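Side-chain contacts in 11R-lipoxygenase (Gersemia fruticosa, PDB 3VF1), which probably inserts molecular oxygen into polyunsaturated fatty acids at a non-heme iron centre, as lipoxygenases do, in a calcium-dependent manner: residues A404-R409 and I531-E536; V468-Y473 and N537-G542. One frame throughout, in Å; residues are numbered along the deposited sequence.

Overall arrangement
Two contacts sharing one helix illustrate how a mainly helical enzyme knits distant parts of its chain together. From the N terminus, the chain first supplies 404-409, at the end of the long helix 369-410, and then 468-473, in the loop between helices 456-465 and 475-481. It returns to the first through 531-536 and to the second through 537-542, so interaction 1 closes a loop of 121 residues, interaction 2 one of 63, and the two cross. Their second segments follow directly along helix 525-538 and its exit, linked by a probable hydrogen bond from Gly-538 N to Asp-533 O. Helix 525-538 thus ties helix 369-410 to the 468-473 loop.

Interaction 1. Residues A404-R409 and I531-E536; sequences AVSSWR and IRDLHE
Ser-406 and Leu-534 form the tight part of this helix pair, and Arg-409 and Asp-533 its polar end, which opens toward solvent only at the partly exposed arginine. Ser-406 CB meets one branch of the leucine, 3.5 Å from Leu-534 CD2. The serine hydroxyl passes alongside the aspartate stem, with Ser-406 OG 3.7 Å from Asp-533 CB. That hydroxyl also bonds to the backbone O of Trp-530, one turn before Leu-534, so its polar end is satisfied within the interface. Beyond Leu-534 stands Phe-563 of helix 557-579, which continues the apolar packing.

Toward Arg-409 the contact narrows to one salt bridge, to Asp-533 OD2. Arg-409 NE donates to Asp-533 OD2 over 2.9 Å, nearly straight at 165°, and the acceptor lies almost in the guanidinium plane and offers its syn lone pair. Only NE makes the bond, Arg-409 NH2 standing 3.9 Å from Asp-533 OD2, and the two planes are turned 49° against each other. A bend at chi3 folds the arginine chain so that NE, rather than its terminal nitrogens, faces the acid. Asn-410 gives OD2 a second bond, Asn-537 and Trp-167 hold OD1, and Arg-409 NH1 reaches the backbone O of Tyr-165. With both oxygens gripped in this way, the carboxylate is fixed in rotation and probably favoured in its charged form.

The helices run obliquely, nearer antiparallel than parallel, with directions 137° apart and local axes 9.2 Å apart at closest approach. This is a helix-helix contact of the lipoxygenase catalytic domain, closed at one end by a salt bridge and lying away from the iron site.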
# COMPACT_ATOMS: atom_id res chain seq x y z
N ALA A 404 6.20 -6.10 -8.44
CA ALA A 404 5.20 -7.02 -8.96
C ALA A 404 5.49 -7.33 -10.42
O ALA A 404 5.45 -8.48 -10.85
CB ALA A 404 3.80 -6.43 -8.81
N VAL A 405 5.80 -6.28 -11.19
CA VAL A 405 6.08 -6.43 -12.61
C VAL A 405 7.34 -7.27 -12.83
O VAL A 405 7.37 -8.14 -13.71
CB VAL A 405 6.26 -5.06 -13.30
CG1 VAL A 405 6.67 -5.24 -14.75
CG2 VAL A 405 4.98 -4.25 -13.19
N SER A 406 8.37 -7.02 -12.04
CA SER A 406 9.63 -7.74 -12.18
C SER A 406 9.47 -9.21 -11.80
O SER A 406 10.14 -10.08 -12.35
CB SER A 406 10.73 -7.10 -11.32
OG SER A 406 11.96 -7.77 -11.51
N SER A 407 8.58 -9.49 -10.85
CA SER A 407 8.31 -10.86 -10.44
C SER A 407 7.79 -11.68 -11.61
O SER A 407 8.25 -12.80 -11.85
CB SER A 407 7.28 -10.90 -9.30
OG SER A 407 7.83 -10.38 -8.10
N TRP A 408 6.84 -11.11 -12.35
CA TRP A 408 6.23 -11.81 -13.48
C TRP A 408 7.23 -11.99 -14.63
O TRP A 408 7.15 -12.96 -15.37
CB TRP A 408 5.00 -11.04 -13.98
CG TRP A 408 3.79 -11.24 -13.13
CD1 TRP A 408 3.31 -10.40 -12.17
CD2 TRP A 408 2.90 -12.36 -13.15
NE1 TRP A 408 2.18 -10.92 -11.60
CE2 TRP A 408 1.90 -12.13 -12.18
CE3 TRP A 408 2.85 -13.54 -13.90
CZ2 TRP A 408 0.87 -13.03 -11.94
CZ3 TRP A 408 1.82 -14.44 -13.65
CH2 TRP A 408 0.85 -14.18 -12.68
N ARG A 409 8.17 -11.06 -14.75
CA ARG A 409 9.09 -11.05 -15.88
C ARG A 409 10.34 -11.91 -15.68
O ARG A 409 10.98 -12.31 -16.65
CB ARG A 409 9.52 -9.61 -16.18
CG ARG A 409 8.43 -8.75 -16.77
CD ARG A 409 8.85 -7.29 -16.83
NE ARG A 409 10.12 -7.11 -17.52
CZ ARG A 409 10.28 -7.15 -18.84
NH1 ARG A 409 9.24 -7.38 -19.63
NH2 ARG A 409 11.48 -6.97 -19.38
N ILE A 531 16.34 -8.53 -9.63
CA ILE A 531 16.85 -7.29 -9.06
C ILE A 531 17.49 -6.40 -10.12
O ILE A 531 17.49 -5.18 -9.98
CB ILE A 531 17.88 -7.57 -7.94
CG1 ILE A 531 18.17 -6.29 -7.15
CG2 ILE A 531 19.17 -8.14 -8.51
CD1 ILE A 531 16.96 -5.71 -6.44
N ARG A 532 18.02 -7.00 -11.17
CA ARG A 532 18.62 -6.23 -12.26
C ARG A 532 17.55 -5.50 -13.06
O ARG A 532 17.77 -4.39 -13.55
CB ARG A 532 19.45 -7.13 -13.18
CG ARG A 532 20.04 -6.39 -14.37
CD ARG A 532 21.09 -7.22 -15.11
NE ARG A 532 20.55 -8.46 -15.66
CZ ARG A 532 20.72 -9.67 -15.12
NH1 ARG A 532 21.43 -9.83 -14.01
NH2 ARG A 532 20.18 -10.73 -15.70
N ASP A 533 16.39 -6.13 -13.21
CA ASP A 533 15.29 -5.53 -13.95
C ASP A 533 14.71 -4.35 -13.17
O ASP A 533 14.26 -3.37 -13.76
CB ASP A 533 14.20 -6.57 -14.22
CG ASP A 533 13.27 -6.17 -15.34
OD1 ASP A 533 13.60 -5.20 -16.06
OD2 ASP A 533 12.23 -6.82 -15.52
N LEU A 534 14.73 -4.45 -11.84
CA LEU A 534 14.27 -3.36 -10.98
C LEU A 534 15.23 -2.18 -11.04
O LEU A 534 14.80 -1.03 -11.15
CB LEU A 534 14.15 -3.85 -9.54
CG LEU A 534 13.04 -4.87 -9.27
CD1 LEU A 534 13.15 -5.41 -7.85
CD2 LEU A 534 11.68 -4.26 -9.51
N HIS A 535 16.52 -2.46 -10.97
CA HIS A 535 17.54 -1.42 -10.97
C HIS A 535 17.52 -0.61 -12.27
O HIS A 535 17.76 0.59 -12.26
CB HIS A 535 18.93 -2.04 -10.78
CG HIS A 535 20.05 -1.06 -10.93
ND1 HIS A 535 20.56 -0.34 -9.87
CD2 HIS A 535 20.75 -0.67 -12.02
CE1 HIS A 535 21.53 0.45 -10.30
NE2 HIS A 535 21.67 0.27 -11.60
N GLU A 536 17.23 -1.29 -13.38
CA GLU A 536 17.31 -0.66 -14.69
C GLU A 536 16.00 -0.02 -15.13
O GLU A 536 15.98 1.10 -15.62
CB GLU A 536 17.76 -1.69 -15.73
CG GLU A 536 19.16 -2.23 -15.49
CD GLU A 536 19.56 -3.31 -16.47
OE1 GLU A 536 18.68 -3.79 -17.22
OE2 GLU A 536 20.75 -3.69 -16.50

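Interaction 2. Residues V468-Y473 and N537-G542; sequences VTFDSY and NGYPAG
The ring of Tyr-539 presents one face to Phe-470, whose edge points into it: an edge-to-face, or T-shaped, pair with planes at 89° and centroids 5.1 Å apart. Phe-470 CE1 sits over the centre of the tyrosine ring, 3.8 Å above its plane, and CZ comes down beside it, 3.7 Å from Tyr-539 CZ. The phenylalanine thus touches with the CE1-CZ side of its edge, where the slightly positive ring hydrogens meet the electron-rich face of the phenol. Phe-563 of helix 557-579 meets the Phe-470 ring at a shallow tilt, so that one aromatic side chain has partners in two different geometries.

The tyrosine ring is anchored at its far end as well. Its hydroxyl bonds to the backbone O of Met-399 on helix 369-410, and its side chain packs against Pro-402 and Thr-403 of that helix. Tyr-539 is the first residue to leave helical geometry after helix 525-538; its chi1 of -56° sets CG anti to the carbonyl carbon and directs the ring toward the loop.

In the partner segment, Phe-470 opens a short 3-10 turn braced by side-chain bonds. Thr-469 OG1 accepts from Asp-471 N at 3.2 Å, an ST turn. Ser-472 OG donates to Thr-469 O over 2.8 Å and also bonds to Arg-395, which ties this turn to helix 369-410 too.

Both rings are buried, and the Tyr-539 side chain lies about 11 Å from that of the iron ligand His-397. The arrangement is a T-shaped aromatic pair that joins the exit of helix 525-538 to an interhelical loop in the helical lipoxygenase domain, against helix 369-410, which carries the iron ligands His-392 and His-397.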
# COMPACT_ATOMS: atom_id res chain seq x y z
N VAL A 468 14.31 10.66 -4.10
CA VAL A 468 14.08 9.51 -3.23
C VAL A 468 15.11 8.41 -3.45
O VAL A 468 15.55 8.17 -4.57
CB VAL A 468 12.67 8.91 -3.44
CG1 VAL A 468 12.60 8.13 -4.75
CG2 VAL A 468 12.30 8.02 -2.27
N THR A 469 15.50 7.76 -2.36
CA THR A 469 16.29 6.54 -2.43
C THR A 469 15.68 5.52 -1.46
O THR A 469 14.81 5.86 -0.67
CB THR A 469 17.76 6.78 -2.05
OG1 THR A 469 17.90 6.80 -0.62
CG2 THR A 469 18.27 8.09 -2.63
N PHE A 470 16.15 4.28 -1.53
CA PHE A 470 15.61 3.23 -0.68
C PHE A 470 16.11 3.31 0.76
O PHE A 470 15.65 2.56 1.63
CB PHE A 470 15.91 1.85 -1.27
CG PHE A 470 14.79 1.31 -2.12
CD1 PHE A 470 14.66 1.69 -3.45
CD2 PHE A 470 13.87 0.43 -1.59
CE1 PHE A 470 13.63 1.20 -4.23
CE2 PHE A 470 12.84 -0.07 -2.37
CZ PHE A 470 12.72 0.32 -3.69
N ASP A 471 17.04 4.23 1.03
CA ASP A 471 17.47 4.47 2.40
C ASP A 471 16.31 4.98 3.24
O ASP A 471 16.23 4.71 4.44
CB ASP A 471 18.62 5.48 2.44
CG ASP A 471 19.91 4.93 1.89
OD1 ASP A 471 20.00 3.70 1.69
OD2 ASP A 471 20.84 5.73 1.65
N SER A 472 15.40 5.70 2.60
CA SER A 472 14.23 6.25 3.29
C SER A 472 13.19 5.17 3.58
O SER A 472 12.17 5.44 4.21
CB SER A 472 13.61 7.38 2.47
OG SER A 472 13.07 6.91 1.25
N TYR A 473 13.45 3.96 3.10
CA TYR A 473 12.55 2.83 3.35
C TYR A 473 13.05 1.94 4.47
O TYR A 473 12.33 1.07 4.95
CB TYR A 473 12.34 2.02 2.07
CG TYR A 473 11.32 2.63 1.15
CD1 TYR A 473 11.67 3.63 0.25
CD2 TYR A 473 10.00 2.21 1.18
CE1 TYR A 473 10.73 4.19 -0.59
CE2 TYR A 473 9.05 2.77 0.34
CZ TYR A 473 9.43 3.75 -0.54
OH TYR A 473 8.48 4.30 -1.37
N ASN A 537 14.89 -0.74 -14.94
CA ASN A 537 13.59 -0.28 -15.42
C ASN A 537 12.61 0.06 -14.30
O ASN A 537 11.74 0.91 -14.47
CB ASN A 537 12.98 -1.32 -16.35
CG ASN A 537 13.88 -1.66 -17.52
OD1 ASN A 537 13.99 -0.89 -18.48
ND2 ASN A 537 14.53 -2.82 -17.45
N GLY A 538 12.74 -0.62 -13.17
CA GLY A 538 11.82 -0.43 -12.06
C GLY A 538 11.96 0.93 -11.39
O GLY A 538 10.96 1.54 -11.00
N TYR A 539 13.19 1.41 -11.27
CA TYR A 539 13.45 2.65 -10.54
C TYR A 539 14.51 3.50 -11.24
O TYR A 539 15.63 3.63 -10.74
CB TYR A 539 13.90 2.33 -9.11
CG TYR A 539 12.91 1.48 -8.36
CD1 TYR A 539 11.80 2.05 -7.75
CD2 TYR A 539 13.07 0.10 -8.27
CE1 TYR A 539 10.89 1.27 -7.06
CE2 TYR A 539 12.17 -0.68 -7.58
CZ TYR A 539 11.07 -0.09 -6.98
OH TYR A 539 10.17 -0.87 -6.29
N PRO A 540 14.15 4.09 -12.39
CA PRO A 540 15.06 4.99 -13.10
C PRO A 540 15.49 6.16 -12.21
O PRO A 540 14.69 6.65 -11.42
CB PRO A 540 14.23 5.48 -14.29
CG PRO A 540 12.81 5.19 -13.93
CD PRO A 540 12.84 3.98 -13.06
N ALA A 541 16.74 6.58 -12.34
CA ALA A 541 17.32 7.59 -11.45
C ALA A 541 16.51 8.88 -11.42
O ALA A 541 16.39 9.52 -10.38
CB ALA A 541 18.75 7.88 -11.85
N GLY A 542 15.95 9.26 -12.57
CA GLY A 542 15.21 10.50 -12.68
C GLY A 542 16.06 11.61 -13.27
O GLY A 542 17.24 11.40 -13.57